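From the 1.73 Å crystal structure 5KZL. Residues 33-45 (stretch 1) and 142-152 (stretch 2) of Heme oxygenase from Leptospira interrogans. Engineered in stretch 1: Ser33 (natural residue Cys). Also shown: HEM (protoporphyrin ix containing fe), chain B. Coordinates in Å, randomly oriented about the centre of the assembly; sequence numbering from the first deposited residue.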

# COMPACT_ATOMS: atom_id res chain seq x y z
N SER A 33 -11.88 11.11 -9.62
CA SER A 33 -11.27 12.21 -10.36
C SER A 33 -9.88 11.83 -10.82
O SER A 33 -9.57 12.05 -11.99
N PHE A 34 -9.07 11.21 -9.93
CA PHE A 34 -7.73 10.71 -10.23
C PHE A 34 -7.82 9.78 -11.46
O PHE A 34 -7.04 9.95 -12.39
N MET A 35 -8.84 8.90 -11.52
CA MET A 35 -9.03 7.99 -12.66
C MET A 35 -9.43 8.72 -13.95
O MET A 35 -9.09 8.25 -15.03
N LYS A 36 -10.07 9.89 -13.83
CA LYS A 36 -10.45 10.73 -14.96
C LYS A 36 -9.27 11.61 -15.42
O LYS A 36 -9.35 12.25 -16.48
N GLY A 37 -8.19 11.60 -14.65
CA GLY A 37 -6.98 12.36 -14.94
C GLY A 37 -6.97 13.74 -14.30
O GLY A 37 -6.26 14.64 -14.77
N ILE A 38 -7.78 13.91 -13.25
CA ILE A 38 -7.91 15.16 -12.48
C ILE A 38 -7.40 14.97 -11.05
O ILE A 38 -7.92 14.13 -10.30
N LEU A 39 -6.39 15.78 -10.68
CA LEU A 39 -5.83 15.85 -9.33
C LEU A 39 -5.60 17.30 -8.99
O LEU A 39 -5.27 18.09 -9.88
N GLU A 40 -5.74 17.64 -7.71
CA GLU A 40 -5.44 18.96 -7.18
C GLU A 40 -4.22 18.76 -6.26
O GLU A 40 -4.24 17.88 -5.39
N LYS A 41 -3.16 19.58 -6.46
CA LYS A 41 -1.87 19.56 -5.76
C LYS A 41 -2.01 19.34 -4.25
O LYS A 41 -1.39 18.43 -3.70
N GLY A 42 -2.80 20.18 -3.60
CA GLY A 42 -3.04 20.17 -2.17
C GLY A 42 -3.61 18.87 -1.68
O GLY A 42 -3.07 18.27 -0.75
N THR A 43 -4.69 18.40 -2.33
CA THR A 43 -5.37 17.15 -2.01
C THR A 43 -4.44 15.95 -2.23
O THR A 43 -4.35 15.06 -1.39
N TYR A 44 -3.72 15.95 -3.35
CA TYR A 44 -2.78 14.89 -3.67
C TYR A 44 -1.69 14.75 -2.60
O TYR A 44 -1.34 13.64 -2.20
N ALA A 45 -1.13 15.90 -2.15
CA ALA A 45 -0.09 15.92 -1.12
C ALA A 45 -0.59 15.34 0.23
O ALA A 45 0.15 14.56 0.85
N ILE A 142 0.94 2.54 -14.49
CA ILE A 142 -0.28 3.22 -14.92
C ILE A 142 -0.51 4.49 -14.11
O ILE A 142 -0.73 5.55 -14.70
N LEU A 143 -0.45 4.38 -12.77
CA LEU A 143 -0.71 5.49 -11.85
C LEU A 143 0.31 6.62 -11.96
O LEU A 143 -0.10 7.79 -11.91
N LYS A 144 1.61 6.30 -12.18
CA LYS A 144 2.60 7.37 -12.33
C LYS A 144 2.31 8.24 -13.56
O LYS A 144 2.43 9.46 -13.47
N LYS A 145 1.88 7.64 -14.68
CA LYS A 145 1.53 8.38 -15.91
C LYS A 145 0.28 9.22 -15.70
O LYS A 145 0.26 10.37 -16.14
N VAL A 146 -0.76 8.67 -15.03
CA VAL A 146 -2.01 9.39 -14.73
C VAL A 146 -1.66 10.61 -13.84
O VAL A 146 -2.04 11.73 -14.19
N ALA A 147 -0.90 10.39 -12.75
CA ALA A 147 -0.52 11.48 -11.82
C ALA A 147 0.31 12.59 -12.48
O ALA A 147 0.05 13.77 -12.24
N ALA A 148 1.30 12.20 -13.31
CA ALA A 148 2.16 13.17 -13.98
C ALA A 148 1.35 14.04 -14.95
O ALA A 148 1.60 15.23 -15.07
N ARG A 149 0.36 13.43 -15.61
CA ARG A 149 -0.50 14.08 -16.58
C ARG A 149 -1.49 15.00 -15.83
O ARG A 149 -1.65 16.17 -16.19
N ALA A 150 -2.07 14.50 -14.73
CA ALA A 150 -3.03 15.23 -13.91
C ALA A 150 -2.45 16.48 -13.28
O ALA A 150 -3.14 17.51 -13.24
N LEU A 151 -1.21 16.40 -12.78
CA LEU A 151 -0.54 17.52 -12.10
C LEU A 151 0.47 18.28 -12.97
O LEU A 151 1.09 19.25 -12.50
N ASN A 152 0.58 17.88 -14.26
CA ASN A 152 1.53 18.41 -15.23
C ASN A 152 2.93 18.42 -14.60
O ASN A 152 3.62 19.45 -14.57

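The contact between the two stretches is built on small and branched apolar side chains, with Leu39 at its centre. Its CA-to-CB bond points toward the helix of stretch 2, and with chi1 m and chi2 t it sets CD1 3.7 Å from CB of Ala150 and 4.1 Å from CB of Ala147. Both alanines also point toward stretch 1, and their short side chains let the leucine come close to the helix backbone, CD1 lying 3.9 Å from CA of Ala147. Leu151, also m and t, is the residue most covered by the opposing stretch. Its CB starts out sideways, but the end of the side chain comes nearer: CD2 lies 3.8 Å from Leu39 CB and 3.6 Å from Lys41 N, while CD1 meets Tyr44 CD2 at 3.6 Å. Tyr44 (chi1 t) is buried and points toward stretch 2; its hydroxyl is hydrogen-bonded elsewhere in the structure.

Toward the other end of the contact, Phe34 (chi1 t) starts sideways and brings its ring in among three side chains. Leu143 CD2 sits over one face, 4.1 Å from Phe34 CZ, whereas Ala147 N lies at the ring edge, 4.0 Å from Phe34 CE1. Val146, with chi1 t, points toward stretch 1 and places CG1 3.6 Å from Phe34 CD1 and only 3.1 Å from Phe34 O. Beyond the ring, Met35 leaves its backbone pointing away, yet its chain (chi1 and chi2 m, chi3 96°) returns to put CE 3.6 Å from Leu143 CD2. The same two side chains border the heme: Met35 SD lies 3.5 Å and Leu143 CD2 3.7 Å from HEM CAC, and Ile142 CG2 is 3.7 Å from HEM CBC.

The backbones come closest where Gly37 faces Ala150, their CA atoms 5.0 Å apart. Gly37 ends its helix in a Schellman motif with positive phi, at backbone angles that themselves call for glycine. Its carbonyl O lies 3.3 Å from Ala150 CB and makes a CA-H...O contact with Ala150 CA at 3.4 Å.

No direct hydrogen bond joins the stretches. Water 1 instead bridges them, accepting from Leu39 N at 2.9 Å and donating to Ala150 O at 2.8 Å, so that a carbonyl near the end of the helix is linked to the loop. At the polar edge, Glu40 points away and caps the next helix of its own stretch: OE2 accepts from Gly42 N at 3.0 Å and OE1 from Thr43 N at 3.1 Å. Lys41 starts sideways, but its end leads away from stretch 2.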

# COMPACT_ATOMS: atom_id res chain seq x y z
CB SER A 33 -11.27 13.50 -9.53
OG SER A 33 -12.60 13.89 -9.24
CB PHE A 34 -7.17 9.96 -9.00
CG PHE A 34 -5.70 9.58 -8.91
CD1 PHE A 34 -4.83 9.84 -9.98
CD2 PHE A 34 -5.19 8.98 -7.78
CE1 PHE A 34 -3.49 9.46 -9.91
CE2 PHE A 34 -3.84 8.60 -7.71
CZ PHE A 34 -3.00 8.85 -8.77
CB MET A 35 -10.00 6.86 -12.31
CG MET A 35 -9.43 5.87 -11.31
SD MET A 35 -7.79 5.25 -11.79
CE MET A 35 -6.73 6.34 -10.87
CB LYS A 36 -11.68 11.60 -14.61
CG LYS A 36 -13.02 10.85 -14.65
CD LYS A 36 -13.57 10.74 -16.07
CE LYS A 36 -14.96 10.16 -16.13
NZ LYS A 36 -15.65 10.54 -17.39
CB ILE A 38 -9.36 15.72 -12.50
CG1 ILE A 38 -9.85 16.00 -13.94
CG2 ILE A 38 -9.51 16.96 -11.59
CD1 ILE A 38 -11.30 16.12 -14.07
CB LEU A 39 -4.48 15.12 -9.21
CG LEU A 39 -4.46 13.59 -9.22
CD1 LEU A 39 -3.05 13.09 -9.37
CD2 LEU A 39 -5.08 13.00 -7.95
CB GLU A 40 -6.64 19.54 -6.41
CG GLU A 40 -6.50 21.01 -6.05
CD GLU A 40 -5.72 21.32 -4.78
OE1 GLU A 40 -6.09 20.78 -3.71
OE2 GLU A 40 -4.77 22.13 -4.84
CB LYS A 41 -1.15 20.90 -6.03
CG LYS A 41 0.36 20.84 -5.89
CD LYS A 41 0.94 22.26 -5.90
CE LYS A 41 1.66 22.63 -4.62
NZ LYS A 41 2.69 21.63 -4.21
CB THR A 43 -6.69 17.08 -2.78
OG1 THR A 43 -7.47 18.24 -2.46
CG2 THR A 43 -7.49 15.86 -2.43
CB TYR A 44 -2.17 15.09 -5.08
CG TYR A 44 -1.31 13.91 -5.47
CD1 TYR A 44 -1.89 12.69 -5.83
CD2 TYR A 44 0.07 14.00 -5.48
CE1 TYR A 44 -1.10 11.59 -6.17
CE2 TYR A 44 0.87 12.91 -5.81
CZ TYR A 44 0.27 11.71 -6.16
OH TYR A 44 1.05 10.61 -6.46
CB ALA A 45 0.44 17.34 -0.95
CB ILE A 142 -1.51 2.29 -14.85
CG1 ILE A 142 -1.39 1.13 -15.87
CG2 ILE A 142 -2.82 3.07 -15.02
CD1 ILE A 142 -2.31 -0.03 -15.59
CB LEU A 143 -0.85 4.98 -10.40
CG LEU A 143 -2.13 4.16 -10.09
CD1 LEU A 143 -2.05 3.52 -8.69
CD2 LEU A 143 -3.40 5.01 -10.22
CB LYS A 144 4.05 6.86 -12.29
CG LYS A 144 4.57 6.15 -13.51
CD LYS A 144 5.95 5.61 -13.19
CE LYS A 144 6.75 5.27 -14.42
NZ LYS A 144 8.02 4.57 -14.07
CB LYS A 145 1.36 7.43 -17.11
CG LYS A 145 2.66 6.75 -17.54
CD LYS A 145 2.58 6.35 -19.02
CE LYS A 145 3.84 5.66 -19.49
NZ LYS A 145 3.98 5.75 -20.97
CB VAL A 146 -3.08 8.45 -14.09
CG1 VAL A 146 -4.26 9.25 -13.53
CG2 VAL A 146 -3.57 7.40 -15.07
CB ALA A 147 0.23 10.91 -10.62
CB ALA A 148 3.27 12.45 -14.73
CB ARG A 149 -1.21 12.98 -17.39
CG ARG A 149 -2.32 13.48 -18.27
CD ARG A 149 -2.72 12.45 -19.31
NE ARG A 149 -3.34 11.25 -18.76
CZ ARG A 149 -2.82 10.03 -18.86
NH1 ARG A 149 -3.48 8.98 -18.38
NH2 ARG A 149 -1.65 9.85 -19.46
CB ALA A 150 -3.57 14.33 -12.82
CB LEU A 151 0.11 17.01 -10.80
CG LEU A 151 -0.85 16.54 -9.70
CD1 LEU A 151 -0.12 15.77 -8.64
CD2 LEU A 151 -1.65 17.70 -9.11
CB ASN A 152 1.10 19.80 -15.76
CG ASN A 152 1.82 20.19 -17.03
OD1 ASN A 152 2.60 19.41 -17.59
ND2 ASN A 152 1.63 21.41 -17.47
CHA HEM B . -4.35 -4.90 -8.99
CHB HEM B . -4.92 -3.03 -4.67
CHC HEM B . -6.66 0.92 -6.73
CHD HEM B . -5.24 -0.63 -10.90
C1A HEM B . -4.35 -4.72 -7.65
C2A HEM B . -4.01 -5.75 -6.71
C3A HEM B . -4.20 -5.22 -5.51
C4A HEM B . -4.61 -3.90 -5.67
CMA HEM B . -3.95 -5.87 -4.20
CAA HEM B . -3.52 -7.14 -7.01
CBA HEM B . -4.67 -8.11 -7.39
CGA HEM B . -4.15 -9.48 -7.51
O1A HEM B . -4.55 -10.35 -6.79
O2A HEM B . -3.30 -9.70 -8.35
C1B HEM B . -5.47 -1.77 -4.84
C2B HEM B . -5.93 -0.94 -3.74
C3B HEM B . -6.42 0.16 -4.35
C4B HEM B . -6.27 -0.02 -5.80
CMB HEM B . -5.85 -1.19 -2.28
CAB HEM B . -7.01 1.32 -3.80
CBB HEM B . -7.34 1.22 -2.61
C1C HEM B . -6.31 0.96 -8.03
C2C HEM B . -6.34 2.09 -8.88
C3C HEM B . -5.92 1.63 -10.08
C4C HEM B . -5.61 0.23 -9.94
CMC HEM B . -6.75 3.52 -8.51
CAC HEM B . -5.80 2.45 -11.26
CBC HEM B . -5.05 2.08 -12.22
C1D HEM B . -4.98 -1.98 -10.73
C2D HEM B . -4.65 -2.88 -11.86
C3D HEM B . -4.37 -4.04 -11.32
C4D HEM B . -4.55 -3.87 -9.88
CMD HEM B . -4.57 -2.52 -13.30
CAD HEM B . -4.01 -5.29 -12.08
CBD HEM B . -2.62 -5.31 -12.60
CGD HEM B . -2.28 -6.57 -13.33
O1D HEM B . -2.92 -7.54 -13.21
O2D HEM B . -1.30 -6.55 -14.01
NA HEM B . -4.73 -3.65 -6.95
NB HEM B . -5.75 -1.16 -5.94
NC HEM B . -5.89 -0.09 -8.70
ND HEM B . -4.89 -2.63 -9.59
FE HEM B . -5.33 -1.91 -7.84
O HOH W 1 -5.89 17.72 -12.80
O HOH W 2 -3.24 -1.01 -7.73